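Local structure of F5/8 type C domain protein (Bacteroides ovatus, 4ZRX) at residues 178-183 and 212-217; 171-176 and 206-211; 34-39 and 282-287. The protein is a putative alpha-L-fucosidase that probably removes terminal L-fucose from glycans and also carries an F5/8 type C domain. All blocks are in the same frame, centred on the assembly; numbering follows the deposited sequence. Where two conformers were deposited one is given.

Interaction 1. Residues 178-183 and 212-217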
loop_
_atom_site.group_PDB
_atom_site.type_symbol
_atom_site.label_atom_id
_atom_site.label_comp_id
_atom_site.label_asym_id
_atom_site.label_seq_id
_atom_site.Cartn_x
_atom_site.Cartn_y
_atom_site.Cartn_z
ATOM N N GLU A 178 -19.808 -10.440 14.930
ATOM C CA GLU A 178 -18.799 -11.229 14.263
ATOM C C GLU A 178 -17.616 -10.355 13.856
ATOM O O GLU A 178 -17.801 -9.241 13.372
ATOM C CB GLU A 178 -19.378 -11.869 12.982
ATOM C CG GLU A 178 -20.340 -12.990 13.103
ATOM C CD GLU A 178 -20.487 -13.692 11.731
ATOM O OE1 GLU A 178 -20.086 -13.116 10.648
ATOM O OE2 GLU A 178 -20.884 -14.842 11.780
ATOM N N VAL A 179 -16.434 -10.912 14.045
ATOM C CA VAL A 179 -15.186 -10.262 13.801
ATOM C C VAL A 179 -14.393 -11.143 12.829
ATOM O O VAL A 179 -14.189 -12.336 13.112
ATOM C CB VAL A 179 -14.373 -10.089 15.081
ATOM C CG1 VAL A 179 -13.002 -9.536 14.788
ATOM C CG2 VAL A 179 -15.107 -9.205 16.063
ATOM N N HIS A 180 -13.989 -10.586 11.694
ATOM C CA HIS A 180 -13.301 -11.366 10.660
ATOM C C HIS A 180 -11.772 -11.289 10.701
ATOM O O HIS A 180 -11.111 -12.145 10.122
ATOM C CB HIS A 180 -13.831 -11.027 9.300
ATOM C CG HIS A 180 -15.098 -11.742 8.948
ATOM N ND1 HIS A 180 -16.347 -11.325 9.382
ATOM C CD2 HIS A 180 -15.306 -12.885 8.247
ATOM C CE1 HIS A 180 -17.271 -12.171 8.947
ATOM N NE2 HIS A 180 -16.661 -13.115 8.248
ATOM N N GLU A 181 -11.211 -10.290 11.367
ATOM C CA GLU A 181 -9.762 -10.167 11.435
ATOM C C GLU A 181 -9.408 -9.474 12.736
ATOM O O GLU A 181 -10.077 -8.495 13.086
ATOM C CB GLU A 181 -9.198 -9.384 10.204
ATOM C CG GLU A 181 -7.671 -9.192 10.164
ATOM C CD GLU A 181 -7.099 -8.776 8.820
ATOM O OE1 GLU A 181 -7.821 -8.793 7.822
ATOM O OE2 GLU A 181 -5.860 -8.531 8.767
ATOM N N VAL A 182 -8.354 -9.968 13.392
ATOM C CA VAL A 182 -7.779 -9.411 14.598
ATOM C C VAL A 182 -6.320 -9.116 14.333
ATOM O O VAL A 182 -5.557 -10.028 13.977
ATOM C CB VAL A 182 -7.885 -10.382 15.810
ATOM C CG1 VAL A 182 -7.319 -9.763 17.019
ATOM C CG2 VAL A 182 -9.367 -10.712 16.033
ATOM N N TRP A 183 -5.971 -7.819 14.380
ATOM C CA TRP A 183 -4.666 -7.365 13.970
ATOM C C TRP A 183 -3.836 -7.093 15.214
ATOM O O TRP A 183 -4.227 -6.258 16.055
ATOM C CB TRP A 183 -4.840 -6.065 13.174
ATOM C CG TRP A 183 -4.032 -5.905 11.954
ATOM C CD1 TRP A 183 -4.348 -6.386 10.720
ATOM C CD2 TRP A 183 -2.830 -5.130 11.771
ATOM N NE1 TRP A 183 -3.434 -6.016 9.805
ATOM C CE2 TRP A 183 -2.502 -5.211 10.391
ATOM C CE3 TRP A 183 -1.945 -4.484 12.626
ATOM C CZ2 TRP A 183 -1.368 -4.582 9.849
ATOM C CZ3 TRP A 183 -0.847 -3.867 12.099
ATOM C CH2 TRP A 183 -0.578 -3.879 10.716
ATOM N N GLN A 212 -14.660 -16.341 18.052
ATOM C CA GLN A 212 -14.773 -15.872 16.658
ATOM C C GLN A 212 -14.188 -16.883 15.699
ATOM O O GLN A 212 -13.074 -16.709 15.167
ATOM C CB GLN A 212 -14.058 -14.546 16.508
ATOM C CG GLN A 212 -14.717 -13.401 17.289
ATOM C CD GLN A 212 -16.083 -13.011 16.805
ATOM O OE1 GLN A 212 -16.514 -13.299 15.672
ATOM N NE2 GLN A 212 -16.806 -12.346 17.687
ATOM N N PRO A 213 -14.939 -17.967 15.464
ATOM C CA PRO A 213 -14.451 -19.040 14.621
ATOM C C PRO A 213 -14.085 -18.642 13.196
ATOM O O PRO A 213 -13.343 -19.384 12.543
ATOM C CB PRO A 213 -15.636 -20.015 14.603
ATOM C CG PRO A 213 -16.439 -19.707 15.802
ATOM C CD PRO A 213 -16.238 -18.296 16.119
ATOM N N LYS A 214 -14.612 -17.528 12.693
ATOM C CA LYS A 214 -14.313 -17.096 11.338
ATOM C C LYS A 214 -13.081 -16.208 11.240
ATOM O O LYS A 214 -12.607 -15.951 10.093
ATOM C CB LYS A 214 -15.481 -16.321 10.761
ATOM C CG LYS A 214 -16.694 -17.187 10.533
ATOM C CD LYS A 214 -17.829 -16.348 10.015
ATOM C CE LYS A 214 -19.033 -17.198 9.547
ATOM N NZ LYS A 214 -20.159 -16.241 9.512
ATOM N N ALA A 215 -12.582 -15.700 12.380
ATOM C CA ALA A 215 -11.530 -14.653 12.394
ATOM C C ALA A 215 -10.193 -15.218 12.009
ATOM O O ALA A 215 -9.890 -16.392 12.333
ATOM C CB ALA A 215 -11.396 -14.023 13.710
ATOM N N VAL A 216 -9.384 -14.387 11.362
ATOM C CA VAL A 216 -7.968 -14.642 11.223
ATOM C C VAL A 216 -7.145 -13.733 12.178
ATOM O O VAL A 216 -7.517 -12.572 12.390
ATOM C CB VAL A 216 -7.455 -14.461 9.769
ATOM C CG1 VAL A 216 -7.978 -15.595 8.907
ATOM C CG2 VAL A 216 -7.832 -13.116 9.194
HETATM N N MSE A 217 -6.079 -14.288 12.730
HETATM C CA MSE A 217 -5.137 -13.566 13.592
HETATM C C MSE A 217 -3.971 -13.117 12.745
HETATM O O MSE A 217 -3.255 -13.916 12.158
HETATM C CB MSE A 217 -4.671 -14.459 14.748
HETATM C CG MSE A 217 -3.823 -13.732 15.778
HETATM SE SE MSE A 217 -3.517 -14.986 17.200
HETATM C CE MSE A 217 -1.981 -14.335 18.153
HETATM O O HOH W 1 -11.568 -13.746 7.673
HETATM O O HOH W 2 -18.826 -14.689 7.121
#
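Q212 reaches V179 with its whole side chain, which crosses that of the valine at about a right angle. Its CB lies 4.1 Å from V179 O, and CG comes 4.0 Å from V179 CB. A bend at chi2 (-66°) then carries the amide carbon CD to 3.8 Å from V179 CB. At the tip OE1 accepts V179 N at 2.9 Å, the donor standing well above the carbonyl plane, while NE2 passes near V179 CG2 and donates to L173 O and G177 O. An alanine at Q212 would probably leave V179 N without its acceptor and those two carbonyls without this donor. Further out, K214 runs beside H180 and brings NZ to the syn side of E178 OE2, a 2.8 Å salt bridge; a water links NZ to H180 NE2. Backbone pairing follows: V216 N donates to H180 O, and V182 N to V216 O at 2.9 Å. E181 and V182 thereby pair in parallel with V216 and M217, opening the strand-to-strand seam of a beta-alpha-beta unit. Charge and solvent thus mark the surface end, and backbone bonds between buried residues the inner end.

Interaction 2. Residues 171-176 and 206-211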
loop_
_atom_site.group_PDB
_atom_site.type_symbol
_atom_site.label_atom_id
_atom_site.label_comp_id
_atom_site.label_asym_id
_atom_site.label_seq_id
_atom_site.Cartn_x
_atom_site.Cartn_y
_atom_site.Cartn_z
ATOM N N GLU A 171 -13.635 -8.537 25.471
ATOM C CA GLU A 171 -14.715 -7.569 25.264
ATOM C C GLU A 171 -14.986 -7.326 23.772
ATOM O O GLU A 171 -16.157 -7.332 23.271
ATOM C CB GLU A 171 -14.371 -6.239 25.954
ATOM C CG GLU A 171 -14.398 -6.342 27.441
ATOM C CD GLU A 171 -13.743 -5.186 28.166
ATOM O OE1 GLU A 171 -12.873 -4.444 27.562
ATOM O OE2 GLU A 171 -14.077 -5.056 29.397
ATOM N N LEU A 172 -13.902 -7.089 23.043
ATOM C CA LEU A 172 -14.005 -6.779 21.618
ATOM C C LEU A 172 -14.593 -7.909 20.805
ATOM O O LEU A 172 -15.279 -7.659 19.821
ATOM C CB LEU A 172 -12.635 -6.330 21.052
ATOM C CG LEU A 172 -12.051 -5.020 21.595
ATOM C CD1 LEU A 172 -10.671 -4.802 21.092
ATOM C CD2 LEU A 172 -12.943 -3.888 21.173
ATOM N N LEU A 173 -14.332 -9.128 21.256
ATOM C CA LEU A 173 -14.761 -10.309 20.521
ATOM C C LEU A 173 -16.080 -10.904 21.007
ATOM O O LEU A 173 -16.532 -11.910 20.459
ATOM C CB LEU A 173 -13.656 -11.360 20.562
ATOM C CG LEU A 173 -12.304 -10.970 19.934
ATOM C CD1 LEU A 173 -11.445 -12.184 19.801
ATOM C CD2 LEU A 173 -12.362 -10.255 18.661
ATOM N N THR A 174 -16.664 -10.314 22.047
ATOM C CA THR A 174 -17.943 -10.760 22.645
ATOM C C THR A 174 -19.071 -9.786 22.334
ATOM O O THR A 174 -20.174 -10.170 21.858
ATOM C CB THR A 174 -17.791 -10.916 24.123
ATOM O OG1 THR A 174 -16.805 -11.920 24.405
ATOM C CG2 THR A 174 -19.182 -11.337 24.790
ATOM N N ASN A 175 -18.800 -8.493 22.564
ATOM C CA ASN A 175 -19.872 -7.497 22.539
ATOM C C ASN A 175 -20.128 -6.803 21.255
ATOM O O ASN A 175 -20.991 -5.932 21.192
ATOM C CB ASN A 175 -19.572 -6.432 23.610
ATOM C CG ASN A 175 -19.492 -7.014 24.992
ATOM O OD1 ASN A 175 -18.683 -6.575 25.820
ATOM N ND2 ASN A 175 -20.279 -7.987 25.233
ATOM N N TYR A 176 -19.421 -7.177 20.171
ATOM C CA TYR A 176 -19.561 -6.445 18.909
ATOM C C TYR A 176 -19.741 -7.407 17.712
ATOM O O TYR A 176 -19.121 -7.175 16.641
ATOM C CB TYR A 176 -18.300 -5.585 18.735
ATOM C CG TYR A 176 -18.097 -4.645 19.899
ATOM C CD1 TYR A 176 -18.857 -3.461 20.010
ATOM C CD2 TYR A 176 -17.258 -4.963 20.940
ATOM C CE1 TYR A 176 -18.743 -2.639 21.109
ATOM C CE2 TYR A 176 -17.138 -4.124 22.031
ATOM C CZ TYR A 176 -17.868 -2.944 22.102
ATOM O OH TYR A 176 -17.693 -2.146 23.225
ATOM N N GLN A 206 -6.292 -18.712 21.350
ATOM C CA GLN A 206 -7.389 -19.556 21.835
ATOM C C GLN A 206 -8.653 -18.746 22.098
ATOM O O GLN A 206 -9.745 -19.173 21.722
ATOM C CB GLN A 206 -6.975 -20.388 23.067
ATOM C CG GLN A 206 -5.776 -21.332 22.879
ATOM C CD GLN A 206 -5.767 -22.106 21.564
ATOM O OE1 GLN A 206 -4.772 -22.064 20.793
ATOM N NE2 GLN A 206 -6.881 -22.760 21.256
ATOM N N THR A 207 -8.487 -17.496 22.563
ATOM C CA THR A 207 -9.620 -16.617 22.772
ATOM C C THR A 207 -10.311 -16.315 21.485
ATOM O O THR A 207 -11.534 -16.371 21.391
ATOM C CB THR A 207 -9.156 -15.325 23.472
ATOM O OG1 THR A 207 -8.537 -15.659 24.712
ATOM C CG2 THR A 207 -10.304 -14.346 23.751
ATOM N N ILE A 208 -9.514 -15.955 20.476
ATOM C CA ILE A 208 -10.054 -15.628 19.183
ATOM C C ILE A 208 -10.832 -16.804 18.605
ATOM O O ILE A 208 -11.965 -16.670 18.154
ATOM C CB ILE A 208 -8.898 -15.199 18.206
ATOM C CG1 ILE A 208 -8.280 -13.889 18.658
ATOM C CG2 ILE A 208 -9.404 -15.179 16.797
ATOM C CD1 ILE A 208 -6.952 -13.549 17.916
ATOM N N GLN A 209 -10.213 -17.968 18.635
ATOM C CA GLN A 209 -10.843 -19.180 18.080
ATOM C C GLN A 209 -12.160 -19.552 18.768
ATOM O O GLN A 209 -13.104 -20.035 18.111
ATOM C CB GLN A 209 -9.873 -20.347 18.156
ATOM C CG GLN A 209 -8.771 -20.253 17.138
ATOM C CD GLN A 209 -7.792 -21.377 17.270
ATOM O OE1 GLN A 209 -8.106 -22.498 16.877
ATOM N NE2 GLN A 209 -6.638 -21.130 17.851
ATOM N N ARG A 210 -12.230 -19.312 20.067
ATOM C CA ARG A 210 -13.417 -19.680 20.835
ATOM C C ARG A 210 -14.551 -18.749 20.561
ATOM O O ARG A 210 -15.667 -19.192 20.330
ATOM C CB ARG A 210 -13.105 -19.725 22.319
ATOM C CG ARG A 210 -14.334 -20.005 23.170
ATOM C CD ARG A 210 -13.936 -20.378 24.570
ATOM N NE ARG A 210 -12.918 -19.470 25.072
ATOM C CZ ARG A 210 -13.142 -18.276 25.599
ATOM N NH1 ARG A 210 -14.373 -17.798 25.756
ATOM N NH2 ARG A 210 -12.108 -17.557 25.997
ATOM N N LEU A 211 -14.261 -17.438 20.576
ATOM C CA LEU A 211 -15.261 -16.410 20.367
ATOM C C LEU A 211 -15.607 -16.106 18.949
ATOM O O LEU A 211 -16.736 -15.700 18.655
ATOM C CB LEU A 211 -14.816 -15.136 21.060
ATOM C CG LEU A 211 -14.619 -15.310 22.579
ATOM C CD1 LEU A 211 -14.027 -14.052 23.198
ATOM C CD2 LEU A 211 -15.905 -15.667 23.298
HETATM O O HOH W 3 -18.188 -14.364 20.569
#
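Two neighbouring outer helices of the alpha/beta barrel, 158-174 and 201-211, meet here near their C-terminal ends through L173 and L211. No direct hydrogen bond joins the two segments, and the side chains meet mainly through methyl and methylene groups. The CB of L173 lies 3.8 Å from L211 CD1, and in return the CB of L211 packs 3.7 Å from the carbonyl oxygen of L173. Beyond CB, the leucine at 173 keeps CD1 anti to CA (chi2 -168°), and this branch reaches helix 201-211 one turn earlier, where it lies 3.8 Å from both CA and CG1 of I208. The L173 and I208 side chains slant across each other.

In the barrel these helices follow one another round the outside of the parallel sheet, with strand 181-184 between them in sequence. L173 and I208 both rest on V182 of that strand, so the helix pair and the strand share one apolar cluster. On the outer side T174 adds OG1, 3.7 Å from L211 CD1; the hydroxyl is hydrogen-bonded to T170 O, one turn back in its own helix. L211 also touches T170, and T207 packs on I166, L169 and T170, continuing the helix-helix interface away from the C-terminal ends. A water bridges the two final turns by donating to L173 O at 3.0 Å and to L211 O at 2.7 Å. L173 O also accepts from NE2 of Q212, the residue that follows L211.

Interaction 3. Residues 34-39 and 282-287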
loop_
_atom_site.group_PDB
_atom_site.type_symbol
_atom_site.label_atom_id
_atom_site.label_comp_id
_atom_site.label_asym_id
_atom_site.label_seq_id
_atom_site.Cartn_x
_atom_site.Cartn_y
_atom_site.Cartn_z
ATOM N N PRO A 34 -10.133 -22.709 5.705
ATOM C CA PRO A 34 -11.276 -21.973 5.152
ATOM C C PRO A 34 -11.258 -20.490 5.527
ATOM O O PRO A 34 -11.661 -19.650 4.717
ATOM C CB PRO A 34 -12.481 -22.662 5.804
ATOM C CG PRO A 34 -11.984 -24.047 5.987
ATOM C CD PRO A 34 -10.585 -23.881 6.494
ATOM N N GLN A 35 -10.802 -20.186 6.727
ATOM C CA GLN A 35 -10.755 -18.765 7.172
ATOM C C GLN A 35 -9.725 -17.962 6.371
ATOM O O GLN A 35 -9.978 -16.814 5.974
ATOM C CB GLN A 35 -10.471 -18.673 8.657
ATOM C CG GLN A 35 -11.550 -19.336 9.543
ATOM C CD GLN A 35 -11.290 -20.836 9.859
ATOM O OE1 GLN A 35 -10.607 -21.555 9.172
ATOM N NE2 GLN A 35 -11.867 -21.280 10.959
ATOM N N GLN A 36 -8.583 -18.560 6.131
ATOM C CA GLN A 36 -7.569 -17.889 5.313
ATOM C C GLN A 36 -8.010 -17.714 3.892
ATOM O O GLN A 36 -7.681 -16.712 3.254
ATOM C CB GLN A 36 -6.277 -18.652 5.367
ATOM C CG GLN A 36 -5.559 -18.569 6.683
ATOM C CD GLN A 36 -4.338 -19.452 6.641
ATOM O OE1 GLN A 36 -4.453 -20.669 6.346
ATOM N NE2 GLN A 36 -3.174 -18.907 6.915
ATOM N N TYR A 37 -8.726 -18.690 3.368
ATOM C CA TYR A 37 -9.212 -18.619 2.001
ATOM C C TYR A 37 -10.253 -17.571 1.862
ATOM O O TYR A 37 -10.205 -16.743 0.945
ATOM C CB TYR A 37 -9.758 -19.988 1.603
ATOM C CG TYR A 37 -10.122 -20.111 0.175
ATOM C CD1 TYR A 37 -9.159 -20.195 -0.795
ATOM C CD2 TYR A 37 -11.416 -20.145 -0.213
ATOM C CE1 TYR A 37 -9.531 -20.326 -2.148
ATOM C CE2 TYR A 37 -11.770 -20.308 -1.535
ATOM C CZ TYR A 37 -10.843 -20.423 -2.464
ATOM O OH TYR A 37 -11.169 -20.502 -3.778
ATOM N N ALA A 38 -11.183 -17.523 2.820
ATOM C CA ALA A 38 -12.210 -16.472 2.818
ATOM C C ALA A 38 -11.582 -15.071 2.939
ATOM O O ALA A 38 -11.975 -14.110 2.276
ATOM C CB ALA A 38 -13.217 -16.718 3.962
ATOM N N TRP A 39 -10.570 -14.952 3.787
ATOM C CA TRP A 39 -9.863 -13.677 3.926
ATOM C C TRP A 39 -9.289 -13.214 2.601
ATOM O O TRP A 39 -9.452 -12.050 2.209
ATOM C CB TRP A 39 -8.795 -13.836 5.016
ATOM C CG TRP A 39 -7.853 -12.663 5.109
ATOM C CD1 TRP A 39 -7.993 -11.508 5.829
ATOM C CD2 TRP A 39 -6.607 -12.579 4.462
ATOM N NE1 TRP A 39 -6.908 -10.689 5.626
ATOM C CE2 TRP A 39 -6.060 -11.304 4.764
ATOM C CE3 TRP A 39 -5.938 -13.412 3.578
ATOM C CZ2 TRP A 39 -4.804 -10.891 4.247
ATOM C CZ3 TRP A 39 -4.702 -13.006 3.087
ATOM C CH2 TRP A 39 -4.177 -11.745 3.426
ATOM N N TRP A 282 1.251 -21.938 5.408
ATOM C CA TRP A 282 0.370 -21.106 4.570
ATOM C C TRP A 282 0.175 -19.821 5.377
ATOM O O TRP A 282 -0.480 -19.776 6.458
ATOM C CB TRP A 282 -0.981 -21.760 4.223
ATOM C CG TRP A 282 -1.676 -20.901 3.192
ATOM C CD1 TRP A 282 -2.472 -19.853 3.421
ATOM C CD2 TRP A 282 -1.517 -20.974 1.767
ATOM N NE1 TRP A 282 -2.794 -19.221 2.264
ATOM C CE2 TRP A 282 -2.262 -19.916 1.218
ATOM C CE3 TRP A 282 -0.835 -21.830 0.908
ATOM C CZ2 TRP A 282 -2.374 -19.711 -0.161
ATOM C CZ3 TRP A 282 -0.934 -21.615 -0.480
ATOM C CH2 TRP A 282 -1.719 -20.558 -0.985
ATOM N N TYR A 283 0.777 -18.741 4.888
ATOM C CA TYR A 283 0.910 -17.505 5.702
ATOM C C TYR A 283 0.946 -16.395 4.694
ATOM O O TYR A 283 2.000 -15.959 4.282
ATOM C CB TYR A 283 2.165 -17.632 6.534
ATOM C CG TYR A 283 2.418 -16.606 7.622
ATOM C CD1 TYR A 283 1.368 -16.088 8.408
ATOM C CD2 TYR A 283 3.722 -16.241 7.950
ATOM C CE1 TYR A 283 1.596 -15.156 9.399
ATOM C CE2 TYR A 283 3.957 -15.282 8.975
ATOM C CZ TYR A 283 2.892 -14.786 9.711
ATOM O OH TYR A 283 3.130 -13.907 10.770
ATOM N N PRO A 284 -0.229 -15.938 4.276
ATOM C CA PRO A 284 -0.319 -15.086 3.119
ATOM C C PRO A 284 -0.202 -13.617 3.425
ATOM O O PRO A 284 -0.585 -13.176 4.473
ATOM C CB PRO A 284 -1.718 -15.391 2.579
ATOM C CG PRO A 284 -2.523 -15.658 3.811
ATOM C CD PRO A 284 -1.569 -16.470 4.648
ATOM N N SER A 285 0.336 -12.909 2.451
ATOM C CA SER A 285 0.722 -11.505 2.555
ATOM C C SER A 285 -0.431 -10.520 2.553
ATOM O O SER A 285 -1.315 -10.644 1.707
ATOM C CB SER A 285 1.603 -11.191 1.336
ATOM O OG SER A 285 1.950 -9.832 1.293
ATOM N N GLU A 286 -0.376 -9.536 3.461
ATOM C CA GLU A 286 -1.273 -8.433 3.487
ATOM C C GLU A 286 -0.458 -7.159 3.353
ATOM O O GLU A 286 0.478 -6.902 4.134
ATOM C CB GLU A 286 -2.037 -8.447 4.810
ATOM C CG GLU A 286 -3.194 -7.462 4.914
ATOM C CD GLU A 286 -3.767 -7.472 6.339
ATOM O OE1 GLU A 286 -3.049 -7.063 7.282
ATOM O OE2 GLU A 286 -4.909 -7.938 6.524
ATOM N N VAL A 287 -0.828 -6.352 2.358
ATOM C CA VAL A 287 -0.197 -5.067 2.078
ATOM C C VAL A 287 -0.996 -3.974 2.779
ATOM O O VAL A 287 -2.158 -3.793 2.469
ATOM C CB VAL A 287 -0.147 -4.815 0.575
ATOM C CG1 VAL A 287 0.221 -3.319 0.235
ATOM C CG2 VAL A 287 0.786 -5.766 -0.084
HETATM O O HOH W 4 -5.019 -17.414 1.824
#
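Q36 and W282 supply the direct hydrogen bond of this contact, from the amide NE2 of the glutamine to the backbone O of the tryptophan at 2.9 Å. The bond is moderately straight (153° at the hydrogen), and NE2 stands above the carbonyl plane although the acceptor lies close to the plane of the amide itself. NE2 also donates to D223 O, so two carbonyls fix the rotation of the amide. A water forms a second polar link, donating to Q36 O and accepting from W282 NE1 at 2.9 Å.

Van der Waals contacts form a second group. The Q36 amide is turned 79° from the W282 indole, with NE2 at the ring's edge and OE1 3.6 Å from W282 CD1. P284 meets the benzo part of the W39 indole, its CG lying 3.5 Å from W39 CZ3, while P284 CD comes near Q36 NE2. W39 has CG anti to the backbone N (chi1 171°), and its benzo edge, CZ2, CH2 and CZ3, meets 284-286; here E286 packs its CB 3.7 Å from W39 CZ2.

Polar atoms gather at the rim of that ring. S285 O lies near its plane, 3.5 Å from W39 CH2. E286 OE2 approaches the same edge, whereas W39 NE1 makes a weak hydrogen bond to E181 OE1, and E286 OE1 accepts from W183 NE1. W39 also touches V216 and V324 at the starts of their strands. Helix 34-42, just before the first barrel strand 44-48, thus covers the N-terminal end of the parallel strands, consistent with the closed bottom of a TIM barrel.

All three interactions belong to the alpha-L-fucosidase barrel region. The centres of interactions 1 and 2 are about 8 Å apart, those of 1 and 3 about 12 Å, and those of 2 and 3 about 20 Å. Interactions 1 and 2 alternate along the chain, from helix 158-174 through strand 181-184 and helix 201-211 to strand 216-219; I208 packs against V182, A215 and M217 between them. Both fall within the long span separating residues 34-39 from 282-287. Interaction 3 meets interaction 1 at the N-terminal end of the barrel, where Q35 packs against K214. The contacts therefore run from the outer helix layer through the sheet to the N-terminal end of the barrel, tying distant sequence segments into one domain.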